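Protein disulfide isomerase (Pseudomonas aeruginosa, PDB 4N30) probably serves as a DsbA-type thiol-disulfide oxidoreductase of the thioredoxin family, helping to introduce or rearrange disulfide bonds in other proteins. Local coordinates at residues W56-Y61 and V86-R91; P184-R189 and G201-T206. All coordinates share one frame; numbering follows the deposited sequence.

Contact 1 of 2, residues W56-Y61 and V86-R91; sequences WTINEY and VNLVWR
Two parallel strands of the thioredoxin-fold beta-alpha-beta unit meet here, Trp56 to Tyr61 beside Val86 to Arg91, in register and twisted by 27°. Five backbone hydrogen bonds join them, including Ile58 N to Asn87 O at 2.8 Å. On the Thr57 face, Asn87 OD1 lies 2.7 Å from Thr57 OG1, which also has Asn191 OD1 as a hydrogen-bond partner, and a water accepts from Asn87 ND2. Further along, the Arg91 chain, side by side with Asn59, bends at CD and NE (chi2 -56°, chi3 -72°). Its NH1 donates to Asn59 OD1 (3.0 Å), which lies near the guanidinium plane but is approached from above the amide plane. Arg91 CB sits over one face of the Tyr61 ring, a CH-pi contact 3.6 Å from the centroid, and NE salt-bridges Asp171. The sheet face carrying Ile58, Val86 and Leu88 is largely apolar, suiting the core: Ile58 CD1 packs 3.7 Å from Val86 CG1, and Leu88 CD1 3.7 Å from Glu60 CB. Buried Glu60 is the exception; OE2 bonds to Thr73, while OE1 has no polar partner. Leu76 of helix 67-81 covers Ile58 and Leu88, helix 99-131 packs on Leu88 and Trp90, and strand 185-190 borders strand 56-62.

Contact 2 of 2, residues P184-R189 and G201-T206; sequences PTLVIR and GMADET
Pro184 and Gly201 are joined by one backbone hydrogen bond, Gly201 N to Pro184 O at 2.9 Å, with the donor in the carbonyl plane. Beside it the proline ring offers CG to the side chain of Met202, CG to CG at 3.9 Å, the two crossing at a slant. Met202 CG lies anti to its own carbonyl carbon (chi1 -58°), which leaves that methylene against the ring although the CB of Met202 points away from the strand. One step deeper, Leu186 turns its CD1 methyl to Ala203 CB, also 3.9 Å away; the small alanine lets the loop lie near this buried leucine. Gly201 has phi 109° and psi 179°, where a beta carbon would collide with the carbonyl oxygen of the residue before, so glycine suits the bend. Met202 then centres an inverse gamma turn, with a weak Ala203 N to Gly201 O bond of 3.0 Å. Pro184 follows a cis peptide bond, as in the cis-proline loop of the thioredoxin fold, and the Pro184 ring packs on Phe68 in the CxxC region, probably the redox site. Tyr72 of helix 67-81 touches Pro184, Leu186 and Met202, and its OH is hydrogen-bonded to Ala203 O. Asp204, whose OD1 accepts from Thr207 N as a short acidic side chain can, is the N-cap of helix 205-216, and Leu208 of that helix packs on both Leu186 and Ala203.

From the N terminus, strand 56-62 leads into helix 67-81 and returns as strand 86-92, so contact 1 closes the parallel crossover. The chain then runs through helices 99-131, 151-160 and 162-177 before entering strand 185-190; contact 2 closes the shorter loop through strand 196-200 to the start of helix 205-216. The two loops follow in series, neither nested nor crossed. They meet in the sheet, where strand 185-190 runs antiparallel to strand 56-62: Asn59 N lies 2.9 Å from Val187 O, a probable hydrogen bond, and Tyr61 CE2 packs 3.8 Å from Val187 CG2. Strand 56-62 thus ties the crossover to the C-terminal beta-hairpin and its helix.

Contact 1 of 2, residues W56-Y61 and V86-R91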
loop_
_atom_site.group_PDB
_atom_site.type_symbol
_atom_site.label_atom_id
_atom_site.label_comp_id
_atom_site.label_asym_id
_atom_site.label_seq_id
_atom_site.Cartn_x
_atom_site.Cartn_y
_atom_site.Cartn_z
ATOM N N TRP A 56 -7.173 14.707 1.143
ATOM C CA TRP A 56 -7.565 13.431 1.790
ATOM C C TRP A 56 -6.547 12.420 1.359
ATOM O O TRP A 56 -6.048 12.419 0.211
ATOM C CB TRP A 56 -8.928 12.994 1.259
ATOM C CG TRP A 56 -10.002 13.919 1.794
ATOM C CD1 TRP A 56 -10.536 13.960 3.030
ATOM C CD2 TRP A 56 -10.609 14.975 1.032
ATOM N NE1 TRP A 56 -11.512 14.993 3.118
ATOM C CE2 TRP A 56 -11.577 15.623 1.914
ATOM C CE3 TRP A 56 -10.509 15.425 -0.295
ATOM C CZ2 TRP A 56 -12.361 16.709 1.503
ATOM C CZ3 TRP A 56 -11.385 16.481 -0.720
ATOM C CH2 TRP A 56 -12.270 17.097 0.186
ATOM N N THR A 57 -6.232 11.510 2.269
ATOM C CA THR A 57 -5.290 10.399 1.975
ATOM C C THR A 57 -6.059 9.086 2.179
ATOM O O THR A 57 -6.624 8.852 3.273
ATOM C CB THR A 57 -4.200 10.400 2.959
ATOM O OG1 THR A 57 -3.322 11.515 2.668
ATOM C CG2 THR A 57 -3.268 9.086 2.867
ATOM N N ILE A 58 -6.054 8.251 1.148
ATOM C CA ILE A 58 -6.549 6.854 1.252
ATOM C C ILE A 58 -5.398 5.959 1.675
ATOM O O ILE A 58 -4.414 5.826 0.865
ATOM C CB ILE A 58 -7.105 6.351 -0.058
ATOM C CG1 ILE A 58 -8.318 7.193 -0.543
ATOM C CG2 ILE A 58 -7.475 4.870 0.046
ATOM C CD1 ILE A 58 -8.819 6.915 -1.964
ATOM N N ASN A 59 -5.372 5.477 2.914
ATOM C CA ASN A 59 -4.420 4.468 3.367
ATOM C C ASN A 59 -4.924 3.102 3.009
ATOM O O ASN A 59 -6.018 2.730 3.478
ATOM C CB ASN A 59 -4.225 4.552 4.897
ATOM C CG ASN A 59 -3.566 5.830 5.290
ATOM O OD1 ASN A 59 -2.338 5.934 5.263
ATOM N ND2 ASN A 59 -4.378 6.837 5.631
ATOM N N GLU A 60 -4.245 2.432 2.091
ATOM C CA GLU A 60 -4.728 1.132 1.585
ATOM C C GLU A 60 -3.913 0.035 2.260
ATOM O O GLU A 60 -2.723 -0.133 1.950
ATOM C CB GLU A 60 -4.555 1.055 0.028
ATOM C CG GLU A 60 -4.934 -0.315 -0.526
ATOM C CD GLU A 60 -4.491 -0.578 -1.940
ATOM O OE1 GLU A 60 -3.833 0.189 -2.548
ATOM O OE2 GLU A 60 -4.803 -1.736 -2.370
ATOM N N TYR A 61 -4.482 -0.629 3.232
ATOM C CA TYR A 61 -3.853 -1.763 3.882
ATOM C C TYR A 61 -3.969 -2.949 2.968
ATOM O O TYR A 61 -5.085 -3.412 2.630
ATOM C CB TYR A 61 -4.512 -2.072 5.243
ATOM C CG TYR A 61 -4.142 -1.030 6.269
ATOM C CD1 TYR A 61 -3.093 -1.260 7.154
ATOM C CD2 TYR A 61 -4.841 0.196 6.357
ATOM C CE1 TYR A 61 -2.678 -0.294 8.075
ATOM C CE2 TYR A 61 -4.439 1.183 7.293
ATOM C CZ TYR A 61 -3.403 0.860 8.139
ATOM O OH TYR A 61 -2.948 1.836 9.040
ATOM N N VAL A 86 -7.060 13.872 -3.627
ATOM C CA VAL A 86 -6.925 12.629 -2.824
ATOM C C VAL A 86 -5.633 11.946 -3.215
ATOM O O VAL A 86 -5.314 11.903 -4.442
ATOM C CB VAL A 86 -8.120 11.697 -3.097
ATOM C CG1 VAL A 86 -8.054 10.486 -2.146
ATOM C CG2 VAL A 86 -9.447 12.443 -2.915
ATOM N N ASN A 87 -4.878 11.500 -2.232
ATOM C CA ASN A 87 -3.689 10.683 -2.547
ATOM C C ASN A 87 -3.856 9.334 -1.898
ATOM O O ASN A 87 -4.887 9.024 -1.291
ATOM C CB ASN A 87 -2.400 11.457 -2.185
ATOM C CG ASN A 87 -2.243 11.648 -0.721
ATOM O OD1 ASN A 87 -2.768 10.963 0.121
ATOM N ND2 ASN A 87 -1.427 12.662 -0.392
ATOM N N LEU A 88 -2.877 8.481 -2.158
ATOM C CA LEU A 88 -2.938 7.051 -1.780
ATOM C C LEU A 88 -1.655 6.671 -1.102
ATOM O O LEU A 88 -0.555 6.997 -1.631
ATOM C CB LEU A 88 -3.115 6.208 -3.110
ATOM C CG LEU A 88 -2.931 4.709 -2.958
ATOM C CD1 LEU A 88 -4.050 4.085 -2.095
ATOM C CD2 LEU A 88 -3.042 4.053 -4.318
ATOM N N VAL A 89 -1.725 6.052 0.073
ATOM C CA VAL A 89 -0.546 5.529 0.734
ATOM C C VAL A 89 -0.667 4.074 0.955
ATOM O O VAL A 89 -1.727 3.606 1.504
ATOM C CB VAL A 89 -0.275 6.278 2.078
ATOM C CG1 VAL A 89 0.883 5.624 2.800
ATOM C CG2 VAL A 89 0.004 7.774 1.790
ATOM N N TRP A 90 0.267 3.260 0.450
ATOM C CA TRP A 90 0.209 1.825 0.658
ATOM C C TRP A 90 0.577 1.548 2.104
ATOM O O TRP A 90 1.681 2.014 2.514
ATOM C CB TRP A 90 1.223 1.145 -0.256
ATOM C CG TRP A 90 1.350 -0.366 -0.088
ATOM C CD1 TRP A 90 2.097 -1.059 0.839
ATOM C CD2 TRP A 90 0.684 -1.387 -0.875
ATOM N NE1 TRP A 90 1.989 -2.383 0.640
ATOM C CE2 TRP A 90 1.159 -2.642 -0.395
ATOM C CE3 TRP A 90 -0.174 -1.326 -1.988
ATOM C CZ2 TRP A 90 0.757 -3.849 -0.964
ATOM C CZ3 TRP A 90 -0.537 -2.536 -2.571
ATOM C CH2 TRP A 90 -0.066 -3.766 -2.046
ATOM N N ARG A 91 -0.182 0.758 2.822
ATOM C CA ARG A 91 0.183 0.300 4.152
ATOM C C ARG A 91 0.246 -1.199 4.125
ATOM O O ARG A 91 -0.607 -1.896 3.586
ATOM C CB ARG A 91 -0.886 0.770 5.166
ATOM C CG ARG A 91 -1.164 2.284 5.179
ATOM C CD ARG A 91 0.048 3.143 5.417
ATOM N NE ARG A 91 0.348 2.949 6.775
ATOM C CZ ARG A 91 -0.210 3.605 7.808
ATOM N NH1 ARG A 91 -1.159 4.521 7.642
ATOM N NH2 ARG A 91 0.165 3.269 9.042
HETATM O O HOH W 1 -0.562 13.309 2.350
#

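Contact 2 of 2, residues P184-R189 and G201-T206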
loop_
_atom_site.group_PDB
_atom_site.type_symbol
_atom_site.label_atom_id
_atom_site.label_comp_id
_atom_site.label_asym_id
_atom_site.label_seq_id
_atom_site.Cartn_x
_atom_site.Cartn_y
_atom_site.Cartn_z
ATOM N N PRO A 184 -8.238 -5.725 0.737
ATOM C CA PRO A 184 -7.806 -4.369 1.161
ATOM C C PRO A 184 -8.745 -3.791 2.184
ATOM O O PRO A 184 -10.002 -4.063 2.189
ATOM C CB PRO A 184 -7.917 -3.557 -0.158
ATOM C CG PRO A 184 -9.084 -4.242 -0.898
ATOM C CD PRO A 184 -8.898 -5.695 -0.605
ATOM N N THR A 185 -8.219 -3.036 3.104
ATOM C CA THR A 185 -9.069 -2.202 4.010
ATOM C C THR A 185 -8.514 -0.798 3.874
ATOM O O THR A 185 -7.284 -0.593 3.793
ATOM C CB THR A 185 -8.950 -2.645 5.449
ATOM O OG1 THR A 185 -9.597 -3.915 5.573
ATOM C CG2 THR A 185 -9.683 -1.672 6.418
ATOM N N LEU A 186 -9.402 0.171 3.739
ATOM C CA LEU A 186 -9.017 1.600 3.620
ATOM C C LEU A 186 -9.204 2.348 4.903
ATOM O O LEU A 186 -10.232 2.144 5.525
ATOM C CB LEU A 186 -9.810 2.261 2.495
ATOM C CG LEU A 186 -9.852 1.493 1.193
ATOM C CD1 LEU A 186 -10.618 2.359 0.140
ATOM C CD2 LEU A 186 -8.439 1.155 0.678
ATOM N N VAL A 187 -8.263 3.202 5.203
ATOM C CA VAL A 187 -8.483 4.234 6.246
ATOM C C VAL A 187 -8.326 5.547 5.474
ATOM O O VAL A 187 -7.201 5.852 5.070
ATOM C CB VAL A 187 -7.521 4.104 7.431
ATOM C CG1 VAL A 187 -7.752 5.329 8.376
ATOM C CG2 VAL A 187 -7.744 2.818 8.197
ATOM N N ILE A 188 -9.424 6.309 5.353
ATOM C CA ILE A 188 -9.354 7.567 4.595
ATOM C C ILE A 188 -9.266 8.673 5.633
ATOM O O ILE A 188 -10.127 8.783 6.475
ATOM C CB ILE A 188 -10.574 7.760 3.713
ATOM C CG1 ILE A 188 -10.783 6.550 2.781
ATOM C CG2 ILE A 188 -10.439 9.112 2.965
ATOM C CD1 ILE A 188 -11.960 6.666 1.816
ATOM N N ARG A 189 -8.183 9.459 5.590
ATOM C CA ARG A 189 -7.925 10.526 6.549
ATOM C C ARG A 189 -8.151 11.854 5.827
ATOM O O ARG A 189 -7.647 12.108 4.721
ATOM C CB ARG A 189 -6.524 10.385 7.044
ATOM C CG ARG A 189 -6.189 11.519 8.058
ATOM C CD ARG A 189 -4.956 11.250 8.858
ATOM N NE ARG A 189 -5.026 9.893 9.418
ATOM C CZ ARG A 189 -5.759 9.462 10.444
ATOM N NH1 ARG A 189 -6.537 10.284 11.150
ATOM N NH2 ARG A 189 -5.682 8.156 10.792
ATOM N N GLY A 201 -12.869 -3.634 2.347
ATOM C CA GLY A 201 -13.220 -4.147 0.988
ATOM C C GLY A 201 -12.814 -3.224 -0.117
ATOM O O GLY A 201 -12.098 -2.200 0.042
ATOM N N MET A 202 -13.136 -3.727 -1.311
ATOM C CA MET A 202 -12.885 -3.057 -2.584
ATOM C C MET A 202 -13.839 -1.914 -2.819
ATOM O O MET A 202 -14.720 -1.975 -3.735
ATOM C CB MET A 202 -12.824 -4.021 -3.780
ATOM C CG MET A 202 -11.731 -5.081 -3.585
ATOM S SD MET A 202 -11.657 -6.218 -5.018
ATOM C CE MET A 202 -13.293 -6.836 -5.051
ATOM N N ALA A 203 -13.668 -0.806 -2.116
ATOM C CA ALA A 203 -14.629 0.312 -2.176
ATOM C C ALA A 203 -14.691 0.882 -3.592
ATOM O O ALA A 203 -13.669 1.343 -4.125
ATOM C CB ALA A 203 -14.172 1.387 -1.193
ATOM N N ASP A 204 -15.936 1.001 -4.113
ATOM C CA ASP A 204 -16.225 1.563 -5.411
ATOM C C ASP A 204 -16.348 3.072 -5.331
ATOM O O ASP A 204 -16.111 3.684 -4.275
ATOM C CB ASP A 204 -17.496 0.958 -6.067
ATOM C CG ASP A 204 -18.718 1.195 -5.329
ATOM O OD1 ASP A 204 -18.875 2.154 -4.584
ATOM O OD2 ASP A 204 -19.654 0.348 -5.372
ATOM N N GLU A 205 -16.536 3.751 -6.449
ATOM C CA GLU A 205 -16.481 5.209 -6.386
ATOM C C GLU A 205 -17.552 5.751 -5.471
ATOM O O GLU A 205 -17.274 6.771 -4.815
ATOM C CB GLU A 205 -16.560 5.860 -7.756
ATOM C CG GLU A 205 -17.852 5.634 -8.506
ATOM C CD GLU A 205 -17.820 6.191 -9.947
ATOM O OE1 GLU A 205 -16.814 6.883 -10.382
ATOM O OE2 GLU A 205 -18.850 5.962 -10.636
ATOM N N THR A 206 -18.741 5.147 -5.407
ATOM C CA THR A 206 -19.820 5.657 -4.579
ATOM C C THR A 206 -19.422 5.600 -3.089
ATOM O O THR A 206 -19.713 6.471 -2.262
ATOM C CB THR A 206 -21.091 4.906 -4.797
ATOM O OG1 THR A 206 -21.318 4.951 -6.223
ATOM C CG2 THR A 206 -22.253 5.500 -3.968
#